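Side-chain contacts in predicted DNA-binding transcriptional regulator (Aliivibrio fischeri ES114, PDB 7DWN), which is a LysR-type regulator that probably binds cis-regulatory DNA and switches on transcription, working as a tetramer: residues T199-M202 with G203-E207; V17-F20 with S21-A24. One frame throughout, in Å; residues are numbered along the deposited sequence.

Interaction 1 of 2, residues T199-M202 with G203-E207; sequences TSYM and GRQVE
Arg-204 bends back over the start of its own helix and gives its NE hydrogen to the carbonyl O of Thr-199, at 3.1 Å and 151°. The oxygen lies in the guanidinium plane, whereas NE stands well above the carbonyl plane of Thr-199. The turn comes at the third torsion (chi3 -81°), which carries NH2 across the backbone to within 3.4 Å of Tyr-201 CA, the atom that sits over one guanidinium face. NH2 also comes to the edge of the Tyr-201 ring, whose plane is 66° from that of the guanidinium.

Ser-200 is the N-cap of this helix, 201-209, which links strands 191-195 and 215-221 in a beta-alpha-beta unit of the LysR substrate-binding domain. Ser-200 OG takes a weak, 3.3 Å bond from Gly-203 N and also pairs with Ser-197 O. A bound MES, probably from the crystallisation liquor, sits close to Ser-200 and accepts from Met-202 N, which suggests a pocket at this helix end.

Tyr-201 O is gripped twice by Gln-205, by the backbone N at 3.0 Å and by NE2 at 3.3 Å. Gln-205 CG, anti to its carbonyl carbon, lies over one face of the Tyr-201 ring, and a fold at chi2 brings the amide back to Tyr-201 O, with Gln-205 NE2 3.6 Å from Tyr-201 CE1. The ring's OH reaches Glu-267 N, and Val-206 CG2 rests 3.3 Å from Met-202 O.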
loop_
_atom_site.group_PDB
_atom_site.type_symbol
_atom_site.label_atom_id
_atom_site.label_comp_id
_atom_site.label_asym_id
_atom_site.label_seq_id
_atom_site.Cartn_x
_atom_site.Cartn_y
_atom_site.Cartn_z
ATOM N N THR A 199 11.565 24.141 -9.062
ATOM C CA THR A 199 10.996 23.702 -7.795
ATOM C C THR A 199 12.027 23.086 -6.858
ATOM O O THR A 199 11.740 22.926 -5.666
ATOM C CB THR A 199 9.865 22.694 -8.034
ATOM O OG1 THR A 199 10.353 21.597 -8.817
ATOM C CG2 THR A 199 8.701 23.362 -8.758
ATOM N N SER A 200 13.207 22.729 -7.361
ATOM C CA SER A 200 14.270 22.247 -6.497
ATOM C C SER A 200 14.782 23.381 -5.610
ATOM O O SER A 200 14.451 24.555 -5.796
ATOM C CB SER A 200 15.412 21.658 -7.324
ATOM O OG SER A 200 16.098 22.671 -8.038
ATOM N N TYR A 201 15.610 23.011 -4.632
ATOM C CA TYR A 201 16.100 23.978 -3.655
ATOM C C TYR A 201 16.933 25.071 -4.324
ATOM O O TYR A 201 16.637 26.267 -4.193
ATOM C CB TYR A 201 16.900 23.240 -2.578
ATOM C CG TYR A 201 17.694 24.132 -1.658
ATOM C CD1 TYR A 201 17.068 24.884 -0.675
ATOM C CD2 TYR A 201 19.077 24.206 -1.760
ATOM C CE1 TYR A 201 17.794 25.693 0.171
ATOM C CE2 TYR A 201 19.812 25.012 -0.918
ATOM C CZ TYR A 201 19.166 25.753 0.044
ATOM O OH TYR A 201 19.891 26.555 0.886
ATOM N N MET A 202 17.969 24.674 -5.070
ATOM C CA MET A 202 18.819 25.655 -5.743
ATOM C C MET A 202 18.043 26.436 -6.802
ATOM O O MET A 202 18.265 27.643 -6.985
ATOM C CB MET A 202 20.034 24.956 -6.358
ATOM C CG MET A 202 20.943 24.292 -5.330
ATOM S SD MET A 202 22.432 23.581 -6.057
ATOM C CE MET A 202 23.427 23.299 -4.594
ATOM N N GLY A 203 17.126 25.768 -7.505
ATOM C CA GLY A 203 16.269 26.478 -8.443
ATOM C C GLY A 203 15.377 27.494 -7.757
ATOM O O GLY A 203 15.190 28.610 -8.258
ATOM N N ARG A 204 14.818 27.128 -6.599
ATOM C CA ARG A 204 14.029 28.085 -5.828
ATOM C C ARG A 204 14.880 29.259 -5.362
ATOM O O ARG A 204 14.364 30.372 -5.208
ATOM C CB ARG A 204 13.369 27.391 -4.633
ATOM C CG ARG A 204 12.160 26.543 -5.007
ATOM C CD ARG A 204 11.447 25.966 -3.786
ATOM N NE ARG A 204 12.100 24.770 -3.256
ATOM C CZ ARG A 204 12.736 24.717 -2.090
ATOM N NH1 ARG A 204 12.803 25.795 -1.320
ATOM N NH2 ARG A 204 13.298 23.584 -1.688
ATOM N N GLN A 205 16.179 29.040 -5.140
ATOM C CA GLN A 205 17.039 30.165 -4.787
ATOM C C GLN A 205 17.286 31.077 -5.987
ATOM O O GLN A 205 17.274 32.307 -5.850
ATOM C CB GLN A 205 18.363 29.664 -4.207
ATOM C CG GLN A 205 18.211 28.724 -3.018
ATOM C CD GLN A 205 17.187 29.204 -2.007
ATOM O OE1 GLN A 205 17.262 30.330 -1.513
ATOM N NE2 GLN A 205 16.221 28.346 -1.695
ATOM N N VAL A 206 17.509 30.498 -7.171
ATOM C CA VAL A 206 17.728 31.316 -8.367
ATOM C C VAL A 206 16.473 32.117 -8.716
ATOM O O VAL A 206 16.559 33.254 -9.220
ATOM C CB VAL A 206 18.182 30.428 -9.544
ATOM C CG1 VAL A 206 18.302 31.241 -10.828
ATOM C CG2 VAL A 206 19.506 29.758 -9.218
ATOM N N GLU A 207 15.297 31.549 -8.441
ATOM C CA GLU A 207 14.042 32.240 -8.716
ATOM C C GLU A 207 13.929 33.571 -7.977
ATOM O O GLU A 207 13.158 34.439 -8.400
ATOM C CB GLU A 207 12.862 31.334 -8.347
ATOM C CG GLU A 207 11.515 31.802 -8.870
ATOM C CD GLU A 207 11.399 31.685 -10.378
ATOM O OE1 GLU A 207 12.182 30.923 -10.984
ATOM O OE2 GLU A 207 10.522 32.357 -10.959
#

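Interaction 2 of 2, residues V17-F20 with S21-A24; sequences VKNF and SQAA
The turn between helices 5-17 and 20-26 of the LysR-family helix-turn-helix domain is closed by Asn-19, the N-cap of the latter helix, whose OD1 meets the side chain of Ser-21 and the backbone N of Gln-22. With CG swung anti to the backbone N (chi1 -173°), the carboxamide lies across the first turn of the helix. Gln-22 N donates to Asn-19 OD1 at 3.1 Å, nearly straight at 167°, in the carbonyl plane and on a lone pair. Ser-21 OG gives its hydrogen to the same oxygen at 2.8 Å, also in that plane, while the bond from Ser-21 N is weak. Two firm donors therefore fix how the amide is turned.

Gln-22 reaches out with its chain extended beyond CG and stacks its amide on that of Asn-19, the planes 29° apart and CD 3.7 Å from Asn-19 CB. Further along the helix, Ala-23 N bonds to Asn-19 O at 3.0 Å, and Ala-23 CB tucks 3.7 Å from Val-17 CG2, an apolar touch from the last turn of the preceding helix. Phe-20 turns inward onto Leu-14 and Phe-34, and Ala-23 and Ala-24 also pack on Phe-34, in helix 31-45. A side-chain oxygen taking the N-H three residues on and, weakly, the one before is typical of a helix N-cap, here opening 20-26, the first helix of the helix-turn-helix, with 31-45 as the second.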
loop_
_atom_site.group_PDB
_atom_site.type_symbol
_atom_site.label_atom_id
_atom_site.label_comp_id
_atom_site.label_asym_id
_atom_site.label_seq_id
_atom_site.Cartn_x
_atom_site.Cartn_y
_atom_site.Cartn_z
ATOM N N VAL A 17 5.518 -30.546 -8.036
ATOM C CA VAL A 17 5.703 -31.766 -8.821
ATOM C C VAL A 17 4.774 -32.907 -8.415
ATOM O O VAL A 17 4.630 -33.871 -9.182
ATOM C CB VAL A 17 7.161 -32.258 -8.756
ATOM C CG1 VAL A 17 8.106 -31.180 -9.265
ATOM C CG2 VAL A 17 7.516 -32.676 -7.343
ATOM N N LYS A 18 4.150 -32.832 -7.238
ATOM C CA LYS A 18 3.165 -33.821 -6.785
ATOM C C LYS A 18 3.726 -35.241 -6.773
ATOM O O LYS A 18 2.992 -36.211 -6.977
ATOM C CB LYS A 18 1.887 -33.756 -7.628
ATOM C CG LYS A 18 1.150 -32.429 -7.521
ATOM C CD LYS A 18 -0.139 -32.428 -8.326
ATOM C CE LYS A 18 -0.885 -31.112 -8.156
ATOM N NZ LYS A 18 -2.154 -31.070 -8.934
ATOM N N ASN A 19 5.028 -35.380 -6.528
ATOM C CA ASN A 19 5.651 -36.692 -6.398
ATOM C C ASN A 19 6.783 -36.596 -5.389
ATOM O O ASN A 19 7.619 -35.693 -5.481
ATOM C CB ASN A 19 6.178 -37.203 -7.744
ATOM C CG ASN A 19 6.687 -38.634 -7.665
ATOM O OD1 ASN A 19 7.834 -38.876 -7.288
ATOM N ND2 ASN A 19 5.833 -39.589 -8.021
ATOM N N PHE A 20 6.812 -37.535 -4.440
ATOM C CA PHE A 20 7.785 -37.470 -3.352
ATOM C C PHE A 20 9.211 -37.654 -3.861
ATOM O O PHE A 20 10.116 -36.909 -3.471
ATOM C CB PHE A 20 7.452 -38.519 -2.288
ATOM C CG PHE A 20 6.547 -38.015 -1.198
ATOM C CD1 PHE A 20 5.185 -37.887 -1.409
ATOM C CD2 PHE A 20 7.064 -37.666 0.041
ATOM C CE1 PHE A 20 4.354 -37.422 -0.406
ATOM C CE2 PHE A 20 6.239 -37.201 1.047
ATOM C CZ PHE A 20 4.883 -37.079 0.823
ATOM N N SER A 21 9.433 -38.643 -4.731
ATOM C CA SER A 21 10.794 -38.931 -5.181
ATOM C C SER A 21 11.339 -37.811 -6.057
ATOM O O SER A 21 12.505 -37.419 -5.924
ATOM C CB SER A 21 10.835 -40.265 -5.927
ATOM O OG SER A 21 10.349 -40.130 -7.252
ATOM N N GLN A 22 10.510 -37.282 -6.959
ATOM C CA GLN A 22 10.946 -36.173 -7.802
ATOM C C GLN A 22 11.220 -34.926 -6.971
ATOM O O GLN A 22 12.222 -34.232 -7.191
ATOM C CB GLN A 22 9.895 -35.897 -8.878
ATOM C CG GLN A 22 9.608 -37.105 -9.765
ATOM C CD GLN A 22 8.429 -36.889 -10.691
ATOM O OE1 GLN A 22 7.799 -35.833 -10.674
ATOM N NE2 GLN A 22 8.123 -37.892 -11.507
ATOM N N ALA A 23 10.348 -34.631 -6.003
ATOM C CA ALA A 23 10.577 -33.496 -5.113
ATOM C C ALA A 23 11.852 -33.681 -4.300
ATOM O O ALA A 23 12.566 -32.711 -4.024
ATOM C CB ALA A 23 9.376 -33.300 -4.187
ATOM N N ALA A 24 12.151 -34.921 -3.905
ATOM C CA ALA A 24 13.388 -35.194 -3.182
ATOM C C ALA A 24 14.605 -34.968 -4.068
ATOM O O ALA A 24 15.614 -34.410 -3.620
ATOM C CB ALA A 24 13.374 -36.626 -2.647
#

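In the fold
From the N terminus the chain meets interaction 2 first: helix 5-17 ends, turns sharply and starts helix 20-26, whose buried side packs against helix 31-45. Helix 61-83 comes later in the chain, and interaction 1 forms within the LysR substrate-binding domain, at the start of helix 201-209, between strands 191-195 and 215-221. Each contact lies within one continuous run of residues, so neither closes a long loop, and they follow in series without nesting or crossing. The centres of interactions 1 and 2 are about 63 Å apart, on opposite sides of the chain's centre. Both lie at the start of a helix, with a capping side chain, but only residues 199-207 meet another subunit, through Thr-199 with Asp-86 of the second subunit.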